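Putative ABC-transporter ATP-binding protein (Alicyclobacillus acidocaldarius, PDB 1Z47) probably binds and hydrolyses ATP as the nucleotide-binding subunit of a putative ABC-type sulfate importer. Local coordinates at residues E248-R254 against E323-H328; E279-R285 against R349-R355; H300-V304 against C315-K320. One frame throughout, in Å; residues are numbered along the deposited sequence.

Contact 1. Residues E248-R254 against E323-H328; sequences ESNVWTR and EVWEVH
Two edge strands of different beta sheets meet here through side chains in the C-terminal beta domain, without any backbone-to-backbone hydrogen bond. Strands 250-254 and 324-328 are extended and run roughly antiparallel, 146° between their directions, with axes 7.8 Å apart at closest. Asn250 lies opposite Trp325 (CA to CA 6.3 Å) and Trp252 opposite Glu323 (8.6 Å). The Asn250 amide (chi1 m) pairs with both backbone groups of Glu326 as an adjacent strand would: OD1 accepts from Glu326 N at 2.8 Å, and ND2 donates to Glu326 O at 2.9 Å and also to Val284 O. The indoles of Trp252 and Trp325, both m in chi1, form an offset stack, five-membered ring centroids 4.2 Å apart and planes at 30°. Over the six-membered ring of Trp252 lies Glu323 CG, 3.8 Å from its centroid (CH-pi). Arg254 folds back (m, m, t) into a two-pronged salt bridge, NH1 to Glu323 OE1 2.8 Å and NH2 to Glu323 OE2 3.1 Å; Trp325 NE1 also donates to Glu323 OE2 at 3.0 Å. Side chains thus join two sheet edges, 250-255 pairing further with strand 279-284 and 324-330 with strand 312-319.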
loop_
_atom_site.group_PDB
_atom_site.type_symbol
_atom_site.label_atom_id
_atom_site.label_comp_id
_atom_site.label_asym_id
_atom_site.label_seq_id
_atom_site.Cartn_x
_atom_site.Cartn_y
_atom_site.Cartn_z
ATOM N N GLU B 248 10.555 6.037 3.747
ATOM C CA GLU B 248 10.097 7.313 3.229
ATOM C C GLU B 248 11.225 8.317 3.373
ATOM O O GLU B 248 12.079 8.172 4.255
ATOM C CB GLU B 248 8.861 7.745 4.007
ATOM C CG GLU B 248 7.654 6.865 3.639
ATOM C CD GLU B 248 6.455 7.062 4.542
ATOM O OE1 GLU B 248 6.343 6.315 5.541
ATOM O OE2 GLU B 248 5.631 7.959 4.251
ATOM N N SER B 249 11.240 9.332 2.517
ATOM C CA SER B 249 12.319 10.310 2.614
ATOM C C SER B 249 12.047 11.658 1.999
ATOM O O SER B 249 11.176 11.814 1.150
ATOM C CB SER B 249 13.608 9.739 1.994
ATOM O OG SER B 249 13.394 9.289 0.658
ATOM N N ASN B 250 12.779 12.641 2.500
ATOM C CA ASN B 250 12.756 13.984 1.955
ATOM C C ASN B 250 14.137 13.951 1.298
ATOM O O ASN B 250 15.107 13.544 1.931
ATOM C CB ASN B 250 12.714 15.029 3.070
ATOM C CG ASN B 250 11.347 15.115 3.740
ATOM O OD1 ASN B 250 10.412 15.753 3.233
ATOM N ND2 ASN B 250 11.221 14.452 4.884
ATOM N N VAL B 251 14.228 14.319 0.028
ATOM C CA VAL B 251 15.510 14.300 -0.654
ATOM C C VAL B 251 15.712 15.650 -1.320
ATOM O O VAL B 251 14.850 16.117 -2.082
ATOM C CB VAL B 251 15.550 13.197 -1.749
ATOM C CG1 VAL B 251 16.953 13.102 -2.332
ATOM C CG2 VAL B 251 15.085 11.843 -1.165
ATOM N N TRP B 252 16.838 16.293 -1.027
ATOM C CA TRP B 252 17.106 17.599 -1.607
ATOM C C TRP B 252 18.561 17.764 -1.941
ATOM O O TRP B 252 19.415 17.102 -1.368
ATOM C CB TRP B 252 16.736 18.730 -0.655
ATOM C CG TRP B 252 15.448 18.578 0.014
ATOM C CD1 TRP B 252 15.245 18.146 1.283
ATOM C CD2 TRP B 252 14.159 18.884 -0.522
ATOM N NE1 TRP B 252 13.909 18.173 1.581
ATOM C CE2 TRP B 252 13.218 18.619 0.488
ATOM C CE3 TRP B 252 13.709 19.356 -1.762
ATOM C CZ2 TRP B 252 11.847 18.811 0.303
ATOM C CZ3 TRP B 252 12.340 19.547 -1.950
ATOM C CH2 TRP B 252 11.431 19.275 -0.923
ATOM N N THR B 253 18.831 18.696 -2.850
ATOM C CA THR B 253 20.193 18.953 -3.268
ATOM C C THR B 253 20.741 20.106 -2.435
ATOM O O THR B 253 20.013 21.030 -2.066
ATOM C CB THR B 253 20.250 19.345 -4.767
ATOM O OG1 THR B 253 19.650 18.302 -5.548
ATOM C CG2 THR B 253 21.707 19.547 -5.232
ATOM N N ARG B 254 22.021 20.028 -2.133
ATOM C CA ARG B 254 22.703 21.093 -1.407
ATOM C C ARG B 254 24.093 21.114 -1.991
ATOM O O ARG B 254 24.585 20.091 -2.465
ATOM C CB ARG B 254 22.799 20.822 0.120
ATOM C CG ARG B 254 21.493 20.937 0.896
ATOM C CD ARG B 254 20.938 22.327 0.978
ATOM N NE ARG B 254 19.743 22.380 1.823
ATOM C CZ ARG B 254 18.485 22.211 1.392
ATOM N NH1 ARG B 254 18.227 21.971 0.112
ATOM N NH2 ARG B 254 17.476 22.316 2.243
ATOM N N GLU B 323 10.666 24.696 -0.248
ATOM C CA GLU B 323 10.731 23.246 -0.195
ATOM C C GLU B 323 9.598 22.726 0.683
ATOM O O GLU B 323 9.397 23.207 1.804
ATOM C CB GLU B 323 12.057 22.792 0.388
ATOM C CG GLU B 323 13.252 22.887 -0.567
ATOM C CD GLU B 323 14.539 22.462 0.114
ATOM O OE1 GLU B 323 15.566 22.285 -0.583
ATOM O OE2 GLU B 323 14.515 22.302 1.360
ATOM N N VAL B 324 8.855 21.745 0.178
ATOM C CA VAL B 324 7.773 21.167 0.957
ATOM C C VAL B 324 8.291 19.873 1.550
ATOM O O VAL B 324 8.579 18.917 0.830
ATOM C CB VAL B 324 6.518 20.918 0.085
ATOM C CG1 VAL B 324 5.460 20.117 0.859
ATOM C CG2 VAL B 324 5.926 22.245 -0.318
ATOM N N TRP B 325 8.440 19.868 2.868
ATOM C CA TRP B 325 8.939 18.712 3.611
ATOM C C TRP B 325 7.811 17.941 4.287
ATOM O O TRP B 325 6.829 18.534 4.737
ATOM C CB TRP B 325 9.895 19.144 4.725
ATOM C CG TRP B 325 11.245 19.592 4.278
ATOM C CD1 TRP B 325 11.522 20.608 3.407
ATOM C CD2 TRP B 325 12.509 19.063 4.697
ATOM N NE1 TRP B 325 12.877 20.742 3.260
ATOM C CE2 TRP B 325 13.510 19.813 4.040
ATOM C CE3 TRP B 325 12.895 18.035 5.563
ATOM C CZ2 TRP B 325 14.881 19.566 4.223
ATOM C CZ3 TRP B 325 14.258 17.785 5.750
ATOM C CH2 TRP B 325 15.237 18.552 5.079
ATOM N N GLU B 326 7.968 16.620 4.364
ATOM C CA GLU B 326 7.005 15.776 5.051
ATOM C C GLU B 326 7.671 15.356 6.351
ATOM O O GLU B 326 8.790 14.857 6.363
ATOM C CB GLU B 326 6.629 14.517 4.248
ATOM C CG GLU B 326 5.585 13.663 5.002
ATOM C CD GLU B 326 5.081 12.453 4.220
ATOM O OE1 GLU B 326 5.305 12.386 2.995
ATOM O OE2 GLU B 326 4.443 11.576 4.842
ATOM N N VAL B 327 6.969 15.585 7.447
ATOM C CA VAL B 327 7.476 15.259 8.765
ATOM C C VAL B 327 6.460 14.374 9.487
ATOM O O VAL B 327 5.255 14.575 9.352
ATOM C CB VAL B 327 7.682 16.558 9.608
ATOM C CG1 VAL B 327 8.126 16.194 11.044
ATOM C CG2 VAL B 327 8.724 17.485 8.919
ATOM N N HIS B 328 6.954 13.414 10.263
ATOM C CA HIS B 328 6.075 12.528 11.021
ATOM C C HIS B 328 6.226 12.821 12.512
ATOM O O HIS B 328 7.299 12.638 13.070
ATOM C CB HIS B 328 6.417 11.058 10.724
ATOM C CG HIS B 328 6.031 10.617 9.341
ATOM N ND1 HIS B 328 6.259 9.342 8.873
ATOM C CD2 HIS B 328 5.401 11.281 8.339
ATOM C CE1 HIS B 328 5.791 9.240 7.639
ATOM N NE2 HIS B 328 5.265 10.402 7.291
#

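Contact 2. Residues E279-R285 against R349-R355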
loop_
_atom_site.group_PDB
_atom_site.type_symbol
_atom_site.label_atom_id
_atom_site.label_comp_id
_atom_site.label_asym_id
_atom_site.label_seq_id
_atom_site.Cartn_x
_atom_site.Cartn_y
_atom_site.Cartn_z
ATOM N N GLU B 279 27.815 19.018 -5.622
ATOM C CA GLU B 279 26.447 18.911 -5.106
ATOM C C GLU B 279 26.198 17.531 -4.490
ATOM O O GLU B 279 26.760 16.530 -4.955
ATOM C CB GLU B 279 25.445 19.156 -6.236
ATOM C CG GLU B 279 25.531 20.564 -6.819
ATOM C CD GLU B 279 24.545 20.794 -7.941
ATOM O OE1 GLU B 279 24.316 19.858 -8.733
ATOM O OE2 GLU B 279 24.006 21.910 -8.041
ATOM N N VAL B 280 25.389 17.487 -3.431
ATOM C CA VAL B 280 25.050 16.206 -2.785
ATOM C C VAL B 280 23.548 16.193 -2.590
ATOM O O VAL B 280 22.886 17.250 -2.655
ATOM C CB VAL B 280 25.653 16.062 -1.350
ATOM C CG1 VAL B 280 27.154 16.059 -1.387
ATOM C CG2 VAL B 280 25.168 17.216 -0.474
ATOM N N ALA B 281 23.019 14.993 -2.349
ATOM C CA ALA B 281 21.604 14.826 -2.054
ATOM C C ALA B 281 21.574 14.595 -0.549
ATOM O O ALA B 281 22.302 13.755 -0.034
ATOM C CB ALA B 281 21.016 13.580 -2.780
ATOM N N VAL B 282 20.766 15.361 0.155
ATOM C CA VAL B 282 20.629 15.151 1.586
ATOM C C VAL B 282 19.331 14.334 1.682
ATOM O O VAL B 282 18.321 14.695 1.064
ATOM C CB VAL B 282 20.432 16.466 2.343
ATOM C CG1 VAL B 282 20.679 16.251 3.831
ATOM C CG2 VAL B 282 21.331 17.511 1.773
ATOM N N VAL B 283 19.371 13.233 2.422
ATOM C CA VAL B 283 18.179 12.397 2.597
ATOM C C VAL B 283 17.788 12.406 4.078
ATOM O O VAL B 283 18.579 12.026 4.937
ATOM C CB VAL B 283 18.454 10.955 2.106
ATOM C CG1 VAL B 283 17.195 10.085 2.239
ATOM C CG2 VAL B 283 18.863 10.993 0.646
ATOM N N VAL B 284 16.578 12.861 4.371
ATOM C CA VAL B 284 16.107 12.928 5.752
ATOM C C VAL B 284 14.721 12.310 5.848
ATOM O O VAL B 284 13.789 12.752 5.172
ATOM C CB VAL B 284 16.056 14.417 6.254
ATOM C CG1 VAL B 284 15.540 14.488 7.699
ATOM C CG2 VAL B 284 17.452 15.065 6.116
ATOM N N ARG B 285 14.590 11.273 6.677
ATOM C CA ARG B 285 13.301 10.611 6.840
ATOM C C ARG B 285 12.319 11.464 7.631
ATOM O O ARG B 285 12.698 12.124 8.585
ATOM C CB ARG B 285 13.511 9.225 7.465
ATOM C CG ARG B 285 14.346 8.313 6.547
ATOM C CD ARG B 285 14.195 6.840 6.890
ATOM N NE ARG B 285 15.180 5.999 6.235
ATOM C CZ ARG B 285 15.084 5.554 4.991
ATOM N NH1 ARG B 285 14.034 5.870 4.247
ATOM N NH2 ARG B 285 16.032 4.775 4.502
ATOM N N ARG B 349 18.567 12.909 12.101
ATOM C CA ARG B 349 19.361 11.860 11.443
ATOM C C ARG B 349 19.237 12.139 9.948
ATOM O O ARG B 349 18.223 12.716 9.511
ATOM C CB ARG B 349 18.824 10.462 11.757
ATOM C CG ARG B 349 18.906 10.102 13.242
ATOM C CD ARG B 349 18.084 8.863 13.604
ATOM N NE ARG B 349 18.481 7.692 12.827
ATOM C CZ ARG B 349 17.958 6.479 12.978
ATOM N NH1 ARG B 349 17.007 6.265 13.888
ATOM N NH2 ARG B 349 18.377 5.477 12.213
ATOM N N TRP B 350 20.241 11.717 9.184
ATOM C CA TRP B 350 20.261 11.966 7.741
ATOM C C TRP B 350 21.305 11.132 7.030
ATOM O O TRP B 350 22.164 10.485 7.655
ATOM C CB TRP B 350 20.561 13.455 7.477
ATOM C CG TRP B 350 21.910 13.913 8.026
ATOM C CD1 TRP B 350 23.126 13.823 7.407
ATOM C CD2 TRP B 350 22.173 14.423 9.347
ATOM N NE1 TRP B 350 24.129 14.243 8.262
ATOM C CE2 TRP B 350 23.570 14.611 9.455
ATOM C CE3 TRP B 350 21.364 14.731 10.449
ATOM C CZ2 TRP B 350 24.177 15.092 10.627
ATOM C CZ3 TRP B 350 21.970 15.208 11.615
ATOM C CH2 TRP B 350 23.362 15.380 11.689
ATOM N N PHE B 351 21.219 11.155 5.700
ATOM C CA PHE B 351 22.165 10.476 4.834
ATOM C C PHE B 351 22.607 11.595 3.880
ATOM O O PHE B 351 21.873 12.569 3.663
ATOM C CB PHE B 351 21.493 9.389 3.977
ATOM C CG PHE B 351 20.894 8.252 4.768
ATOM C CD1 PHE B 351 19.576 7.858 4.541
ATOM C CD2 PHE B 351 21.661 7.548 5.701
ATOM C CE1 PHE B 351 19.017 6.761 5.239
ATOM C CE2 PHE B 351 21.122 6.458 6.403
ATOM C CZ PHE B 351 19.792 6.064 6.166
ATOM N N ILE B 352 23.790 11.444 3.318
ATOM C CA ILE B 352 24.308 12.415 2.350
ATOM C C ILE B 352 25.003 11.614 1.255
ATOM O O ILE B 352 25.902 10.814 1.521
ATOM C CB ILE B 352 25.309 13.413 2.992
ATOM C CG1 ILE B 352 24.588 14.240 4.051
ATOM C CG2 ILE B 352 25.877 14.381 1.906
ATOM C CD1 ILE B 352 25.443 15.289 4.730
ATOM N N PHE B 353 24.550 11.790 0.022
ATOM C CA PHE B 353 25.154 11.087 -1.103
ATOM C C PHE B 353 25.526 12.114 -2.165
ATOM O O PHE B 353 24.826 13.098 -2.349
ATOM C CB PHE B 353 24.185 10.108 -1.765
ATOM C CG PHE B 353 23.848 8.906 -0.935
ATOM C CD1 PHE B 353 22.769 8.931 -0.068
ATOM C CD2 PHE B 353 24.583 7.733 -1.068
ATOM C CE1 PHE B 353 22.418 7.793 0.658
ATOM C CE2 PHE B 353 24.247 6.589 -0.349
ATOM C CZ PHE B 353 23.160 6.622 0.515
ATOM N N PRO B 354 26.622 11.870 -2.883
ATOM C CA PRO B 354 27.127 12.737 -3.946
ATOM C C PRO B 354 26.152 12.676 -5.104
ATOM O O PRO B 354 25.687 11.584 -5.453
ATOM C CB PRO B 354 28.446 12.086 -4.350
ATOM C CG PRO B 354 28.777 11.150 -3.193
ATOM C CD PRO B 354 27.440 10.648 -2.779
ATOM N N ARG B 355 25.834 13.838 -5.672
ATOM C CA ARG B 355 24.969 13.918 -6.845
ATOM C C ARG B 355 25.788 13.414 -8.044
ATOM O O ARG B 355 25.167 12.894 -8.994
ATOM C CB ARG B 355 24.520 15.361 -7.101
ATOM C CG ARG B 355 23.342 15.808 -6.270
ATOM C CD ARG B 355 22.100 15.006 -6.606
ATOM N NE ARG B 355 20.920 15.521 -5.924
ATOM C CZ ARG B 355 19.745 14.894 -5.896
ATOM N NH1 ARG B 355 19.595 13.725 -6.511
ATOM N NH2 ARG B 355 18.720 15.436 -5.257
ATOM O OXT ARG B 355 27.043 13.553 -8.027
HETATM O O HOH W 1 16.585 10.841 8.286
#
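Starting at Glu279, the middle strand of the three-stranded antiparallel sheet, between 250-255 and 351-354, pairs with the last residues of the chain: Glu279 O accepts from Arg355 N at 2.9 Å. Val280 sits opposite Pro354 in a non-hydrogen-bonded pair, and its CB packs on Ile352 CG2 at 3.7 Å. Ala281 and Phe353 form a hydrogen-bonded pair, Ala281 N to Phe353 O 2.6 Å and Phe353 N to Ala281 O 3.0 Å; the Arg355 guanidinium lies with its face over the Ala281 methyl (Ala281 CB to Arg355 CZ 3.6 Å). Val282 stands beside Ile352 on the opposite face of the sheet, both touching Ile261. Val283 closes the second hydrogen-bonded pair with Phe351, Val283 N to Phe351 O and Phe351 N to Val283 O each 2.9 Å. Val283 CB and Phe351 CB lie 3.9 Å apart on the face shared with Ala281 and Phe353, covered in part by helix 240-245. Past Val284, whose CG2 meets Trp350 CB at 3.8 Å, direct pairing gives way to a water held by Arg285 N (2.6 Å) and Arg349 O (2.8 Å). The Arg285 guanidinium reaches the Phe351 ring edge (NH2 to CE1 3.7 Å) but is hydrogen-bonded to the carbonyls of Ile246, Glu248 and Tyr234. Five backbone hydrogen bonds thus fasten the C-terminus as an edge strand; charges come from the segment ends, though Arg355 folds back over Ala281.

Contact 3. Residues H300-V304 against C315-K320; sequences HAQVV and CWIRTK
Val303 and Ile317 form the apolar centre of this contact, a non-hydrogen-bonded antiparallel pair with CA atoms 4.3 Å apart and Val303 CG2 3.7 Å from Ile317 CG2. On the same face of the sheet, Ala301 CB approaches Ile317 CB at 3.8 Å, and Val303 CG2 lies 4.0 Å from Cys315 SG. Ala301 pairs with Thr319, again non-hydrogen-bonded, their CA atoms 4.0 Å apart. This face is continued by Met345 of the adjoining strand 342-347, which touches Ala301, Ile317 and Thr319.

Between these two pairs, Gln302 and Arg318 form a hydrogen-bonded pair with CA atoms 5.4 Å apart: Gln302 N donates to Arg318 O at 3.0 Å and Arg318 N to Gln302 O at 2.9 Å. Their side chains, both t, t in chi1 and chi2, rise on the other face. Further along, Val304 N donates to Trp316 O at 2.8 Å. The strand axes, 301-304 and 315-319, come within 4.4 Å at 143°, the two arms of a beta hairpin.

At the far end pairing loosens. Lys320 N makes only a weak hydrogen bond to His300 O (3.2 Å). His300, helix-like in phi/psi (-88/-38), faces Val343 together with Ala301 in a classic beta bulge; its ND1 is hydrogen-bonded to Met345 N. Chemically, the face of Ala301, Val303 and Ile317 is largely apolar, with the Thr319 hydroxyl bonded to Glu323 N, whereas the other is mixed: Gln302 and Arg318, then Val304 against Trp316 (CB to CB 4.4 Å).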
loop_
_atom_site.group_PDB
_atom_site.type_symbol
_atom_site.label_atom_id
_atom_site.label_comp_id
_atom_site.label_asym_id
_atom_site.label_seq_id
_atom_site.Cartn_x
_atom_site.Cartn_y
_atom_site.Cartn_z
ATOM N N HIS B 300 11.511 28.535 10.191
ATOM C CA HIS B 300 12.090 27.824 9.042
ATOM C C HIS B 300 11.019 27.494 8.016
ATOM O O HIS B 300 11.258 27.558 6.806
ATOM C CB HIS B 300 12.729 26.511 9.483
ATOM C CG HIS B 300 13.955 26.679 10.319
ATOM N ND1 HIS B 300 14.479 25.654 11.078
ATOM C CD2 HIS B 300 14.784 27.734 10.486
ATOM C CE1 HIS B 300 15.581 26.072 11.676
ATOM N NE2 HIS B 300 15.789 27.329 11.332
ATOM N N ALA B 301 9.836 27.135 8.504
ATOM C CA ALA B 301 8.755 26.776 7.613
ATOM C C ALA B 301 7.381 27.153 8.121
ATOM O O ALA B 301 7.209 27.614 9.243
ATOM C CB ALA B 301 8.811 25.283 7.330
ATOM N N GLN B 302 6.397 26.964 7.259
ATOM C CA GLN B 302 5.021 27.257 7.594
ATOM C C GLN B 302 4.261 25.977 7.267
ATOM O O GLN B 302 4.482 25.357 6.225
ATOM C CB GLN B 302 4.515 28.434 6.760
ATOM C CG GLN B 302 3.148 28.928 7.167
ATOM C CD GLN B 302 2.767 30.215 6.466
ATOM O OE1 GLN B 302 2.754 30.288 5.234
ATOM N NE2 GLN B 302 2.447 31.240 7.247
ATOM N N VAL B 303 3.378 25.576 8.167
ATOM C CA VAL B 303 2.617 24.353 7.982
ATOM C C VAL B 303 1.573 24.453 6.895
ATOM O O VAL B 303 0.749 25.362 6.891
ATOM C CB VAL B 303 1.934 23.951 9.295
ATOM C CG1 VAL B 303 0.928 22.823 9.044
ATOM C CG2 VAL B 303 2.993 23.539 10.314
ATOM N N VAL B 304 1.623 23.523 5.953
ATOM C CA VAL B 304 0.642 23.505 4.891
ATOM C C VAL B 304 -0.527 22.751 5.513
ATOM O O VAL B 304 -1.654 23.230 5.517
ATOM C CB VAL B 304 1.165 22.755 3.649
ATOM C CG1 VAL B 304 0.122 22.777 2.552
ATOM C CG2 VAL B 304 2.456 23.399 3.163
ATOM N N CYS B 315 2.838 15.677 8.882
ATOM C CA CYS B 315 2.793 17.118 8.761
ATOM C C CYS B 315 3.636 17.628 7.586
ATOM O O CYS B 315 4.836 17.371 7.511
ATOM C CB CYS B 315 3.273 17.750 10.069
ATOM S SG CYS B 315 3.037 19.548 10.128
ATOM N N TRP B 316 2.989 18.327 6.659
ATOM C CA TRP B 316 3.689 18.908 5.521
ATOM C C TRP B 316 3.947 20.395 5.797
ATOM O O TRP B 316 3.032 21.135 6.175
ATOM C CB TRP B 316 2.861 18.749 4.241
ATOM C CG TRP B 316 2.848 17.316 3.744
ATOM C CD1 TRP B 316 3.772 16.716 2.928
ATOM C CD2 TRP B 316 1.917 16.293 4.118
ATOM N NE1 TRP B 316 3.474 15.377 2.775
ATOM C CE2 TRP B 316 2.341 15.092 3.497
ATOM C CE3 TRP B 316 0.771 16.270 4.926
ATOM C CZ2 TRP B 316 1.652 13.879 3.655
ATOM C CZ3 TRP B 316 0.084 15.061 5.087
ATOM C CH2 TRP B 316 0.534 13.883 4.451
ATOM N N ILE B 317 5.195 20.809 5.617
ATOM C CA ILE B 317 5.603 22.207 5.826
ATOM C C ILE B 317 6.409 22.750 4.634
ATOM O O ILE B 317 7.118 22.000 3.950
ATOM C CB ILE B 317 6.464 22.343 7.093
ATOM C CG1 ILE B 317 7.702 21.462 6.962
ATOM C CG2 ILE B 317 5.631 21.955 8.331
ATOM C CD1 ILE B 317 8.693 21.571 8.099
ATOM N N ARG B 318 6.287 24.055 4.390
ATOM C CA ARG B 318 6.992 24.721 3.287
ATOM C C ARG B 318 8.016 25.685 3.849
ATOM O O ARG B 318 7.664 26.615 4.574
ATOM C CB ARG B 318 6.022 25.519 2.428
ATOM C CG ARG B 318 6.680 26.237 1.240
ATOM C CD ARG B 318 5.710 27.238 0.631
ATOM N NE ARG B 318 4.383 26.646 0.501
ATOM C CZ ARG B 318 4.054 25.740 -0.417
ATOM N NH1 ARG B 318 2.824 25.242 -0.454
ATOM N NH2 ARG B 318 4.952 25.352 -1.317
ATOM N N THR B 319 9.276 25.454 3.522
ATOM C CA THR B 319 10.354 26.319 3.983
ATOM C C THR B 319 10.306 27.661 3.274
ATOM O O THR B 319 9.529 27.867 2.339
ATOM C CB THR B 319 11.713 25.714 3.683
ATOM O OG1 THR B 319 11.914 25.675 2.262
ATOM C CG2 THR B 319 11.784 24.337 4.231
ATOM N N LYS B 320 11.157 28.571 3.726
ATOM C CA LYS B 320 11.260 29.904 3.139
ATOM C C LYS B 320 11.637 29.777 1.657
ATOM O O LYS B 320 11.110 30.499 0.808
ATOM C CB LYS B 320 12.331 30.706 3.886
ATOM C CG LYS B 320 13.747 30.133 3.745
ATOM C CD LYS B 320 13.840 28.712 4.294
ATOM C CE LYS B 320 15.108 28.012 3.838
ATOM N NZ LYS B 320 15.263 26.706 4.535
#

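All three contacts belong to the C-terminal beta domain, on the same side of the chain's centre. Contact 2 lies in the three-stranded sheet 250-255, 279-284, 351-354, and contact 3 in the five-stranded sheet that contains strands 301-308 and 312-319. Contact 1 bridges the two: its centre is about 10 Å from that of contact 2 and 11 Å from that of contact 3, while contacts 2 and 3 lie about 20 Å apart between centres and do not touch. Along the chain the segments of contacts 1 and 2 alternate, and the hairpin of contact 3 is nested inside both loops. The interleaving ties both sheets into one domain, consistent with the OB-type regulatory domain assigned to CysA proteins.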